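Local coordinates for hydrophilic protein, virA protein (Chromobacterium violaceum, PDB 3BO6), which is a phosphothreonine lyase effector of the SpvC family, probably removing phosphate from phosphothreonine by beta-elimination, at residues H30-M43 / P94-D108. Numbering follows the deposited sequence.
Sequences HFREALDAPDYSGM and PQAFQALSGLLFSVD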
loop_
_atom_site.group_PDB
_atom_site.type_symbol
_atom_site.label_atom_id
_atom_site.label_comp_id
_atom_site.label_asym_id
_atom_site.label_seq_id
_atom_site.Cartn_x
_atom_site.Cartn_y
_atom_site.Cartn_z
ATOM N N HIS A 30 12.030 -7.279 10.141
ATOM C CA HIS A 30 11.601 -7.344 11.534
ATOM C C HIS A 30 10.767 -6.091 11.803
ATOM O O HIS A 30 11.313 -5.000 11.944
ATOM C CB HIS A 30 12.857 -7.403 12.419
ATOM C CG HIS A 30 12.601 -7.572 13.887
ATOM N ND1 HIS A 30 12.377 -6.504 14.727
ATOM C CD2 HIS A 30 12.629 -8.672 14.680
ATOM C CE1 HIS A 30 12.221 -6.943 15.964
ATOM N NE2 HIS A 30 12.375 -8.256 15.964
ATOM N N PHE A 31 9.443 -6.240 11.825
ATOM C CA PHE A 31 8.551 -5.092 12.011
ATOM C C PHE A 31 7.972 -5.098 13.427
ATOM O O PHE A 31 7.152 -5.953 13.758
ATOM C CB PHE A 31 7.400 -5.123 10.989
ATOM C CG PHE A 31 7.855 -5.130 9.558
ATOM C CD1 PHE A 31 8.476 -4.020 9.011
ATOM C CD2 PHE A 31 7.656 -6.243 8.762
ATOM C CE1 PHE A 31 8.878 -4.015 7.676
ATOM C CE2 PHE A 31 8.069 -6.249 7.436
ATOM C CZ PHE A 31 8.689 -5.135 6.901
ATOM N N ARG A 32 8.406 -4.149 14.254
ATOM C CA ARG A 32 7.838 -4.000 15.589
ATOM C C ARG A 32 6.456 -3.347 15.501
ATOM O O ARG A 32 6.346 -2.165 15.152
ATOM C CB ARG A 32 8.742 -3.116 16.438
ATOM C CG ARG A 32 10.069 -3.744 16.783
ATOM C CD ARG A 32 10.984 -2.709 17.408
ATOM N NE ARG A 32 11.492 -1.786 16.399
ATOM C CZ ARG A 32 12.304 -0.767 16.651
ATOM N NH1 ARG A 32 12.709 -0.529 17.894
ATOM N NH2 ARG A 32 12.726 0.008 15.661
ATOM N N GLU A 33 5.406 -4.095 15.811
ATOM C CA GLU A 33 4.066 -3.516 15.728
ATOM C C GLU A 33 3.833 -2.438 16.769
ATOM O O GLU A 33 4.328 -2.504 17.906
ATOM C CB GLU A 33 2.993 -4.596 15.831
ATOM C CG GLU A 33 2.960 -5.482 14.607
ATOM C CD GLU A 33 1.854 -6.493 14.648
ATOM O OE1 GLU A 33 1.428 -6.951 13.563
ATOM O OE2 GLU A 33 1.420 -6.850 15.762
ATOM N N ALA A 34 3.075 -1.431 16.368
ATOM C CA ALA A 34 2.643 -0.408 17.304
ATOM C C ALA A 34 1.537 -0.933 18.209
ATOM O O ALA A 34 0.516 -1.435 17.733
ATOM C CB ALA A 34 2.136 0.809 16.536
ATOM N N LEU A 35 1.744 -0.788 19.511
ATOM C CA LEU A 35 0.677 -0.866 20.506
ATOM C C LEU A 35 0.061 0.532 20.705
ATOM O O LEU A 35 0.742 1.538 20.506
ATOM C CB LEU A 35 1.257 -1.365 21.830
ATOM C CG LEU A 35 2.353 -0.523 22.512
ATOM C CD1 LEU A 35 3.480 -0.109 21.552
ATOM C CD2 LEU A 35 1.779 0.705 23.222
ATOM N N ASP A 36 -1.211 0.602 21.073
ATOM C CA ASP A 36 -1.827 1.889 21.406
ATOM C C ASP A 36 -2.236 2.707 20.181
ATOM O O ASP A 36 -2.403 3.925 20.259
ATOM C CB ASP A 36 -0.900 2.726 22.297
ATOM C CG ASP A 36 -1.520 4.050 22.699
ATOM O OD1 ASP A 36 -2.708 4.055 23.081
ATOM O OD2 ASP A 36 -0.822 5.083 22.626
ATOM N N ALA A 37 -2.400 2.035 19.052
ATOM C CA ALA A 37 -2.842 2.692 17.830
ATOM C C ALA A 37 -4.334 2.997 17.945
ATOM O O ALA A 37 -5.013 2.413 18.791
ATOM C CB ALA A 37 -2.564 1.791 16.630
ATOM N N PRO A 38 -4.854 3.907 17.103
ATOM C CA PRO A 38 -6.299 4.145 17.112
ATOM C C PRO A 38 -7.038 2.888 16.670
ATOM O O PRO A 38 -6.436 2.025 16.004
ATOM C CB PRO A 38 -6.483 5.243 16.043
ATOM C CG PRO A 38 -5.146 5.836 15.849
ATOM C CD PRO A 38 -4.158 4.754 16.121
ATOM N N ASP A 39 -8.313 2.757 17.027
ATOM C CA ASP A 39 -9.124 1.766 16.332
ATOM C C ASP A 39 -9.836 2.429 15.155
ATOM O O ASP A 39 -9.671 3.628 14.914
ATOM C CB ASP A 39 -10.072 0.994 17.273
ATOM C CG ASP A 39 -11.169 1.857 17.869
ATOM O OD1 ASP A 39 -11.291 3.040 17.504
ATOM O OD2 ASP A 39 -11.906 1.320 18.722
ATOM N N TYR A 40 -10.609 1.647 14.410
ATOM C CA TYR A 40 -11.194 2.150 13.174
ATOM C C TYR A 40 -12.128 3.336 13.443
ATOM O O TYR A 40 -12.014 4.395 12.805
ATOM C CB TYR A 40 -11.947 1.032 12.457
ATOM C CG TYR A 40 -12.581 1.479 11.159
ATOM C CD1 TYR A 40 -11.817 1.703 10.033
ATOM C CD2 TYR A 40 -13.948 1.679 11.073
ATOM C CE1 TYR A 40 -12.402 2.099 8.839
ATOM C CE2 TYR A 40 -14.543 2.079 9.888
ATOM C CZ TYR A 40 -13.766 2.290 8.780
ATOM O OH TYR A 40 -14.352 2.710 7.599
ATOM N N SER A 41 -13.062 3.144 14.376
ATOM C CA SER A 41 -14.038 4.180 14.691
ATOM C C SER A 41 -13.360 5.439 15.244
ATOM O O SER A 41 -13.786 6.549 14.956
ATOM C CB SER A 41 -15.079 3.648 15.676
ATOM O OG SER A 41 -16.072 4.626 15.922
ATOM N N GLY A 42 -12.294 5.261 16.017
ATOM C CA GLY A 42 -11.534 6.385 16.538
ATOM C C GLY A 42 -10.829 7.172 15.452
ATOM O O GLY A 42 -10.804 8.409 15.460
ATOM N N MET A 43 -10.236 6.456 14.509
ATOM C CA MET A 43 -9.597 7.165 13.420
ATOM C C MET A 43 -10.594 8.045 12.655
ATOM O O MET A 43 -10.215 9.116 12.156
ATOM C CB MET A 43 -8.851 6.223 12.487
ATOM C CG MET A 43 -8.083 6.989 11.436
ATOM S SD MET A 43 -6.760 6.041 10.696
ATOM C CE MET A 43 -6.124 7.268 9.563
ATOM N N PRO A 94 -13.641 -2.714 9.790
ATOM C CA PRO A 94 -13.130 -2.373 11.121
ATOM C C PRO A 94 -12.239 -3.474 11.712
ATOM O O PRO A 94 -11.227 -3.159 12.337
ATOM C CB PRO A 94 -14.413 -2.176 11.952
ATOM C CG PRO A 94 -15.417 -1.770 10.962
ATOM C CD PRO A 94 -15.103 -2.576 9.718
ATOM N N GLN A 95 -12.608 -4.743 11.525
ATOM C CA GLN A 95 -11.788 -5.853 11.994
ATOM C C GLN A 95 -10.444 -5.922 11.262
ATOM O O GLN A 95 -9.417 -6.238 11.861
ATOM C CB GLN A 95 -12.521 -7.191 11.821
ATOM C CG GLN A 95 -13.792 -7.331 12.616
ATOM C CD GLN A 95 -15.023 -7.005 11.796
ATOM O OE1 GLN A 95 -15.150 -5.913 11.248
ATOM N NE2 GLN A 95 -15.942 -7.963 11.707
ATOM N N ALA A 96 -10.443 -5.641 9.957
ATOM C CA ALA A 96 -9.202 -5.611 9.188
ATOM C C ALA A 96 -8.299 -4.491 9.679
ATOM O O ALA A 96 -7.094 -4.677 9.842
ATOM C CB ALA A 96 -9.487 -5.456 7.708
ATOM N N PHE A 97 -8.892 -3.331 9.935
ATOM C CA PHE A 97 -8.127 -2.220 10.482
ATOM C C PHE A 97 -7.460 -2.626 11.811
ATOM O O PHE A 97 -6.273 -2.350 12.043
ATOM C CB PHE A 97 -9.035 -0.991 10.669
ATOM C CG PHE A 97 -8.290 0.254 11.073
ATOM C CD1 PHE A 97 -7.938 1.194 10.121
ATOM C CD2 PHE A 97 -7.956 0.484 12.407
ATOM C CE1 PHE A 97 -7.251 2.338 10.481
ATOM C CE2 PHE A 97 -7.264 1.638 12.781
ATOM C CZ PHE A 97 -6.922 2.570 11.818
ATOM N N GLN A 98 -8.210 -3.272 12.703
ATOM C CA GLN A 98 -7.651 -3.724 13.982
ATOM C C GLN A 98 -6.509 -4.710 13.771
ATOM O O GLN A 98 -5.505 -4.698 14.488
ATOM C CB GLN A 98 -8.732 -4.376 14.852
ATOM C CG GLN A 98 -8.210 -4.906 16.179
ATOM C CD GLN A 98 -7.941 -3.802 17.189
ATOM O OE1 GLN A 98 -8.247 -2.632 16.948
ATOM N NE2 GLN A 98 -7.374 -4.174 18.335
ATOM N N ALA A 99 -6.659 -5.589 12.784
ATOM C CA ALA A 99 -5.624 -6.590 12.511
ATOM C C ALA A 99 -4.345 -5.971 11.932
ATOM O O ALA A 99 -3.258 -6.485 12.150
ATOM C CB ALA A 99 -6.149 -7.684 11.569
ATOM N N LEU A 100 -4.490 -4.880 11.183
ATOM C CA LEU A 100 -3.381 -4.250 10.469
ATOM C C LEU A 100 -2.765 -3.040 11.152
ATOM O O LEU A 100 -1.709 -2.578 10.740
ATOM C CB LEU A 100 -3.830 -3.818 9.064
ATOM C CG LEU A 100 -4.236 -4.948 8.120
ATOM C CD1 LEU A 100 -4.590 -4.406 6.744
ATOM C CD2 LEU A 100 -3.116 -5.971 8.033
ATOM N N SER A 101 -3.415 -2.512 12.185
ATOM C CA SER A 101 -2.951 -1.248 12.744
ATOM C C SER A 101 -1.545 -1.369 13.359
ATOM O O SER A 101 -0.760 -0.413 13.313
ATOM C CB SER A 101 -3.954 -0.667 13.745
ATOM O OG SER A 101 -4.062 -1.547 14.853
ATOM N N GLY A 102 -1.215 -2.537 13.918
ATOM C CA GLY A 102 0.136 -2.762 14.427
ATOM C C GLY A 102 1.197 -2.495 13.371
ATOM O O GLY A 102 2.217 -1.849 13.629
ATOM N N LEU A 103 0.952 -3.007 12.171
ATOM C CA LEU A 103 1.865 -2.840 11.043
ATOM C C LEU A 103 1.772 -1.441 10.425
ATOM O O LEU A 103 2.784 -0.819 10.130
ATOM C CB LEU A 103 1.590 -3.905 9.967
ATOM C CG LEU A 103 2.198 -5.285 10.269
ATOM C CD1 LEU A 103 1.531 -6.390 9.446
ATOM C CD2 LEU A 103 3.700 -5.262 10.054
ATOM N N LEU A 104 0.558 -0.939 10.233
ATOM C CA LEU A 104 0.411 0.329 9.517
ATOM C C LEU A 104 0.937 1.526 10.307
ATOM O O LEU A 104 1.287 2.557 9.724
ATOM C CB LEU A 104 -1.051 0.557 9.122
ATOM C CG LEU A 104 -1.594 -0.381 8.040
ATOM C CD1 LEU A 104 -3.108 -0.210 7.881
ATOM C CD2 LEU A 104 -0.888 -0.104 6.715
ATOM N N PHE A 105 0.962 1.410 11.638
ATOM C CA PHE A 105 1.521 2.456 12.496
ATOM C C PHE A 105 2.915 2.108 13.007
ATOM O O PHE A 105 3.453 2.795 13.863
ATOM C CB PHE A 105 0.584 2.760 13.674
ATOM C CG PHE A 105 -0.682 3.460 13.278
ATOM C CD1 PHE A 105 -1.852 2.744 13.098
ATOM C CD2 PHE A 105 -0.701 4.840 13.112
ATOM C CE1 PHE A 105 -3.037 3.386 12.713
ATOM C CE2 PHE A 105 -1.878 5.492 12.724
ATOM C CZ PHE A 105 -3.043 4.769 12.542
ATOM N N SER A 106 3.505 1.038 12.491
ATOM C CA SER A 106 4.801 0.586 13.001
ATOM C C SER A 106 5.931 1.574 12.729
ATOM O O SER A 106 6.027 2.128 11.626
ATOM C CB SER A 106 5.162 -0.764 12.370
ATOM O OG SER A 106 6.492 -1.171 12.708
ATOM N N VAL A 107 6.824 1.746 13.709
ATOM C CA VAL A 107 8.035 2.544 13.521
ATOM C C VAL A 107 8.896 1.967 12.383
ATOM O O VAL A 107 9.737 2.664 11.785
ATOM C CB VAL A 107 8.868 2.589 14.823
ATOM C CG1 VAL A 107 9.275 1.183 15.248
ATOM C CG2 VAL A 107 10.091 3.471 14.649
ATOM N N ASP A 108 8.692 0.686 12.088
ATOM C CA ASP A 108 9.471 -0.014 11.078
ATOM C C ASP A 108 8.776 -0.117 9.720
ATOM O O ASP A 108 9.333 -0.675 8.780
ATOM C CB ASP A 108 9.838 -1.425 11.574
ATOM C CG ASP A 108 10.680 -1.410 12.840
ATOM O OD1 ASP A 108 11.608 -0.575 12.951
ATOM O OD2 ASP A 108 10.400 -2.235 13.731
HETATM O O HOH W 1 12.866 -3.806 14.251
HETATM O O HOH W 2 6.168 0.398 16.226
HETATM O O HOH W 3 -0.679 -5.446 12.281
HETATM O O HOH W 4 -2.263 -1.897 17.113
HETATM O O HOH W 5 -6.395 -0.713 16.080
#
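Tyr-40 and Phe-97 form an offset edge-to-face pair, with ring centroids 5.8 Å apart and planes at 67°. The edge of Tyr-40 points to the face of Phe-97. Tyr-40 CA covers that same ring as a CH-pi contact. At the edge of Phe-97 lie Pro-38 O and Met-43 SD, the latter a Met-aromatic contact 3.7 Å from Phe-97 CZ. Tyr-40 CG is anti to the backbone N (chi1 -180°), which lays the ring against Pro-94 and Phe-97, CD2 toward Pro-94 CG and CD1 toward Phe-97 CD1. Its OH hydrogen-bonds to Thr-117 O and Met-119 N. Pro-38 CD makes a CH-pi contact over one face of Phe-105, and Met-43 SD lies at that ring's edge. The edge of Phe-31 meets Asp-108 O.

The guanidinium of Arg-32 has Val-107 CG1 over one face and the carboxylate of Asp-108 at its edge, the planes only 18° apart. This is a side-on, two-nitrogen salt bridge: Arg-32 NE to Asp-108 OD2 at 2.9 Å and Arg-32 NH2 to Asp-108 OD1 at 3.0 Å, both on syn lone pairs. The anti lone pair of Asp-108 OD2 takes Arg-32 N at 2.8 Å. Ser-106 OG donates to Arg-32 O from above the carbonyl plane and accepts from Asp-108 N in an ST turn. Ala-34 N bonds to Gly-102 O at 2.9 Å.

Residues 30-39 run beside helix 93-104 and the turn that follows it; other sides of the helix meet the sheet and helix 149-168. Aromatic and proline side chains pack at one end. At the other, three bonds from Arg-32, one from its backbone N, fix the rotation of the Asp-108 carboxylate and would be expected to keep it ionised.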